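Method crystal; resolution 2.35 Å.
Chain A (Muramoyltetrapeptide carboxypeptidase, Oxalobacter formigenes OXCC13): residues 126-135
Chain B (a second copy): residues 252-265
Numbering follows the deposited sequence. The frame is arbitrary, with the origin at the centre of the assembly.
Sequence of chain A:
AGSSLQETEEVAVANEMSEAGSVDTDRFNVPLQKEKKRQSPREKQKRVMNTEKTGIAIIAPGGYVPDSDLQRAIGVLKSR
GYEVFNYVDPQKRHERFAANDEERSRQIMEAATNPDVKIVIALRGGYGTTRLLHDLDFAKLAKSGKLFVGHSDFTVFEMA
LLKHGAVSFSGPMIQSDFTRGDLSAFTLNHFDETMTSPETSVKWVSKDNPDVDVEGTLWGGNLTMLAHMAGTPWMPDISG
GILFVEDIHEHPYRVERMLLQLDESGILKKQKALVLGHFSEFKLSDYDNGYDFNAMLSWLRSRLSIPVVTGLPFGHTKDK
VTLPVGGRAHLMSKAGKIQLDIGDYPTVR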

# COMPACT_ATOMS: atom_id res chain seq x y z
N GLY A 126 10.57 10.34 -5.54
CA GLY A 126 9.80 10.48 -4.32
C GLY A 126 8.34 10.16 -4.51
O GLY A 126 7.88 9.07 -4.15
N TYR A 127 7.59 11.10 -5.07
CA TYR A 127 6.16 10.92 -5.32
C TYR A 127 5.71 11.95 -6.34
O TYR A 127 6.10 13.11 -6.27
CB TYR A 127 5.35 11.05 -4.03
CG TYR A 127 3.85 11.09 -4.25
CD1 TYR A 127 3.12 9.93 -4.45
CD2 TYR A 127 3.17 12.30 -4.24
CE1 TYR A 127 1.76 9.97 -4.66
CE2 TYR A 127 1.80 12.35 -4.44
CZ TYR A 127 1.10 11.18 -4.65
OH TYR A 127 -0.26 11.22 -4.85
N GLY A 128 4.87 11.51 -7.28
CA GLY A 128 4.31 12.44 -8.25
C GLY A 128 4.17 11.88 -9.65
O GLY A 128 3.57 12.53 -10.51
N THR A 129 4.71 10.69 -9.90
CA THR A 129 4.62 10.11 -11.24
C THR A 129 3.28 9.44 -11.50
O THR A 129 2.92 9.25 -12.66
CB THR A 129 5.76 9.11 -11.47
OG1 THR A 129 5.99 8.97 -12.88
CG2 THR A 129 5.40 7.76 -10.90
N THR A 130 2.54 9.07 -10.45
CA THR A 130 1.20 8.54 -10.65
C THR A 130 0.24 9.64 -11.08
O THR A 130 -0.72 9.38 -11.82
CB THR A 130 0.70 7.86 -9.37
OG1 THR A 130 1.68 6.92 -8.92
CG2 THR A 130 -0.61 7.12 -9.63
N ARG A 131 0.48 10.88 -10.65
CA ARG A 131 -0.28 12.01 -11.16
C ARG A 131 -0.09 12.17 -12.67
O ARG A 131 -0.97 12.71 -13.35
CB ARG A 131 0.15 13.30 -10.46
CG ARG A 131 -0.16 13.37 -8.98
CD ARG A 131 0.21 14.74 -8.43
NE ARG A 131 -0.30 14.97 -7.08
CZ ARG A 131 -0.26 16.15 -6.47
NH1 ARG A 131 0.28 17.20 -7.07
NH2 ARG A 131 -0.75 16.28 -5.24
N LEU A 132 1.03 11.70 -13.20
CA LEU A 132 1.36 11.87 -14.61
C LEU A 132 1.11 10.57 -15.38
O LEU A 132 2.02 9.94 -15.92
CB LEU A 132 2.81 12.32 -14.76
CG LEU A 132 3.33 13.41 -13.82
CD1 LEU A 132 4.73 13.84 -14.25
CD2 LEU A 132 2.39 14.61 -13.77
N LEU A 133 -0.16 10.17 -15.44
CA LEU A 133 -0.56 8.97 -16.16
C LEU A 133 -1.64 9.23 -17.19
O LEU A 133 -1.60 8.65 -18.28
CB LEU A 133 -1.04 7.90 -15.17
CG LEU A 133 0.05 7.20 -14.34
CD1 LEU A 133 -0.57 6.17 -13.41
CD2 LEU A 133 1.08 6.56 -15.25
N HIS A 134 -2.62 10.08 -16.88
CA HIS A 134 -3.68 10.42 -17.81
C HIS A 134 -3.29 11.53 -18.78
O HIS A 134 -3.75 11.52 -19.93
CB HIS A 134 -4.95 10.83 -17.05
CG HIS A 134 -5.49 9.74 -16.17
ND1 HIS A 134 -5.23 8.41 -16.38
CD2 HIS A 134 -6.29 9.80 -15.07
CE1 HIS A 134 -5.84 7.69 -15.46
NE2 HIS A 134 -6.49 8.51 -14.65
N ASP A 135 -2.46 12.47 -18.34
CA ASP A 135 -2.00 13.53 -19.23
C ASP A 135 -0.90 13.07 -20.18
O ASP A 135 -0.47 13.86 -21.02
CB ASP A 135 -1.49 14.72 -18.41
CG ASP A 135 -2.55 15.32 -17.51
OD1 ASP A 135 -3.75 15.26 -17.88
OD2 ASP A 135 -2.20 15.84 -16.43
N PRO B 252 0.70 13.11 4.10
CA PRO B 252 -0.41 13.34 3.16
C PRO B 252 -0.16 12.86 1.73
O PRO B 252 -1.11 12.57 1.00
CB PRO B 252 -0.61 14.86 3.21
CG PRO B 252 0.54 15.41 4.02
CD PRO B 252 0.95 14.30 4.93
N TYR B 253 1.11 12.78 1.31
CA TYR B 253 1.39 12.23 -0.01
C TYR B 253 1.19 10.72 -0.02
O TYR B 253 0.82 10.16 -1.06
CB TYR B 253 2.81 12.60 -0.46
CG TYR B 253 3.92 11.72 0.07
CD1 TYR B 253 4.33 10.59 -0.62
CD2 TYR B 253 4.59 12.05 1.24
CE1 TYR B 253 5.36 9.79 -0.15
CE2 TYR B 253 5.61 11.26 1.72
CZ TYR B 253 5.99 10.13 1.03
OH TYR B 253 7.01 9.35 1.51
N ARG B 254 1.43 10.05 1.11
CA ARG B 254 1.09 8.64 1.21
C ARG B 254 -0.42 8.43 1.24
O ARG B 254 -0.92 7.39 0.80
CB ARG B 254 1.73 8.02 2.45
CG ARG B 254 3.22 8.28 2.58
CD ARG B 254 3.76 7.68 3.87
NE ARG B 254 5.16 8.04 4.10
CZ ARG B 254 6.19 7.30 3.69
NH1 ARG B 254 5.99 6.17 3.03
NH2 ARG B 254 7.43 7.71 3.94
N VAL B 255 -1.16 9.41 1.75
CA VAL B 255 -2.62 9.34 1.74
C VAL B 255 -3.15 9.53 0.32
O VAL B 255 -4.02 8.78 -0.14
CB VAL B 255 -3.22 10.37 2.71
CG1 VAL B 255 -4.74 10.29 2.71
CG2 VAL B 255 -2.66 10.17 4.11
N GLU B 256 -2.62 10.53 -0.39
CA GLU B 256 -3.04 10.75 -1.77
C GLU B 256 -2.66 9.59 -2.67
O GLU B 256 -3.37 9.28 -3.63
CB GLU B 256 -2.42 12.04 -2.30
CG GLU B 256 -3.05 12.57 -3.58
CD GLU B 256 -2.29 13.74 -4.16
OE1 GLU B 256 -1.25 13.51 -4.82
OE2 GLU B 256 -2.72 14.89 -3.95
N ARG B 257 -1.53 8.93 -2.37
CA ARG B 257 -1.08 7.81 -3.19
C ARG B 257 -2.07 6.65 -3.11
O ARG B 257 -2.52 6.12 -4.13
CB ARG B 257 0.31 7.37 -2.74
CG ARG B 257 0.92 6.24 -3.54
CD ARG B 257 2.31 5.93 -3.04
NE ARG B 257 2.32 5.68 -1.60
CZ ARG B 257 3.41 5.64 -0.85
NH1 ARG B 257 4.61 5.83 -1.40
NH2 ARG B 257 3.32 5.40 0.45
N MSE B 258 -2.43 6.24 -1.89
CA MSE B 258 -3.35 5.13 -1.70
C MSE B 258 -4.76 5.48 -2.17
O MSE B 258 -5.52 4.61 -2.60
CB MSE B 258 -3.37 4.70 -0.23
CG MSE B 258 -2.06 4.09 0.23
SE MSE B 258 -2.05 3.64 2.12
CE MSE B 258 -0.33 2.72 2.20
N LEU B 259 -5.11 6.77 -2.10
CA LEU B 259 -6.38 7.22 -2.65
C LEU B 259 -6.37 7.18 -4.18
O LEU B 259 -7.42 6.97 -4.79
CB LEU B 259 -6.71 8.62 -2.16
CG LEU B 259 -7.15 8.74 -0.70
CD1 LEU B 259 -7.35 10.20 -0.31
CD2 LEU B 259 -8.43 7.95 -0.45
N LEU B 260 -5.20 7.37 -4.79
CA LEU B 260 -5.11 7.25 -6.24
C LEU B 260 -5.23 5.80 -6.69
O LEU B 260 -5.75 5.54 -7.78
CB LEU B 260 -3.80 7.86 -6.75
CG LEU B 260 -3.76 9.39 -6.85
CD1 LEU B 260 -2.42 9.85 -7.39
CD2 LEU B 260 -4.90 9.90 -7.71
N GLN B 261 -4.75 4.86 -5.88
CA GLN B 261 -4.92 3.45 -6.22
C GLN B 261 -6.40 3.06 -6.20
O GLN B 261 -6.87 2.34 -7.08
CB GLN B 261 -4.13 2.57 -5.25
CG GLN B 261 -4.24 1.08 -5.54
CD GLN B 261 -3.36 0.24 -4.64
OE1 GLN B 261 -2.91 0.70 -3.60
NE2 GLN B 261 -3.11 -1.00 -5.05
N LEU B 262 -7.14 3.55 -5.20
CA LEU B 262 -8.58 3.33 -5.18
C LEU B 262 -9.30 4.07 -6.29
O LEU B 262 -10.41 3.68 -6.67
CB LEU B 262 -9.16 3.74 -3.82
CG LEU B 262 -8.52 3.08 -2.60
CD1 LEU B 262 -9.19 3.56 -1.32
CD2 LEU B 262 -8.59 1.56 -2.71
N ASP B 263 -8.70 5.14 -6.83
CA ASP B 263 -9.32 5.85 -7.94
C ASP B 263 -8.96 5.21 -9.28
O ASP B 263 -9.83 5.06 -10.14
CB ASP B 263 -8.91 7.32 -7.91
CG ASP B 263 -9.48 8.11 -9.07
OD1 ASP B 263 -10.72 8.28 -9.12
OD2 ASP B 263 -8.69 8.56 -9.92
N GLU B 264 -7.70 4.84 -9.46
CA GLU B 264 -7.29 4.18 -10.71
C GLU B 264 -7.92 2.80 -10.85
O GLU B 264 -8.25 2.38 -11.96
CB GLU B 264 -5.77 4.09 -10.79
CG GLU B 264 -5.08 5.44 -10.93
CD GLU B 264 -5.37 6.10 -12.26
OE1 GLU B 264 -5.67 5.38 -13.24
OE2 GLU B 264 -5.31 7.35 -12.34
N SER B 265 -8.10 2.08 -9.73
CA SER B 265 -8.77 0.79 -9.78
C SER B 265 -10.26 0.91 -10.07
O SER B 265 -10.91 -0.12 -10.31
CB SER B 265 -8.55 0.03 -8.47
OG SER B 265 -7.17 -0.18 -8.22

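The chain B stretch is essentially one helix, and it meets the irregular chain A segment with side chains from successive turns, Y253(B), then the adjacent pair E256(B) and R257(B), then L260(B) and E264(B). Steps of three or four residues between these turns keep them along one side of the helix, and every contact across the two stretches comes from these five.

At Y253(B) the contact is aromatic and apolar. Its CD1 lies 3.6 Å from CB of Y127(A), and the two rings sit obliquely, centroids 5.6 Å apart and planes at 49°. Its CB makes an off-centre CH-pi contact, 4.3 Å from the centroid of the Y127(A) ring. The backbone also takes part: O of Y253(B) lies over one face of that ring while accepting the helical bond from R257(B) N. R254(B) and V255(B) point away and touch nothing here.

One turn on, E256(B) is the polar centre of the contact. Its extended chi1 and chi2, both t, carry the carboxylate out to two donors. OH of Y127(A) gives a very short hydrogen bond of 2.5 Å to OE1, close to the plane of the tyrosine ring. R131(A), its side chain extended beyond an m chi1, approaches with the edge of its guanidinium: NE bonds OE1 at 2.9 Å and NH2 bonds OE2 at 2.7 Å, a two-point salt bridge, with a weak third bond from NH2 to OE1 at 2.8 Å. A buried carboxylate needs such company, and glutamate has the reach and the paired oxygens to use it.

R257(B) contributes through its aliphatic base, CB packing 3.5 Å from CE1 of Y127(A). Tyrosine suits this place because one side chain supplies both a broad apolar surface and a terminal hydroxyl; Y127(A) is buried and gives the largest covered area of either stretch.

L260(B) then closes the polar cluster with hydrocarbon. Its CD1 lies 3.6 Å from OH of Y127(A), 4.0 Å from CG2 of T130(A) and 4.5 Å from CG of R131(A), so one methyl touches three residues. The methyl of T130(A) faces it, while the threonine hydroxyl is satisfied elsewhere in the structure.

At E264(B) the m, m side chain brings OE2 to 2.8 Å from NE2 of the exposed H134(A), but the angle is too poor for a hydrogen bond. The rule to read is compact: charge pairing at the centre, with aromatic and aliphatic packing before and after it along the helix.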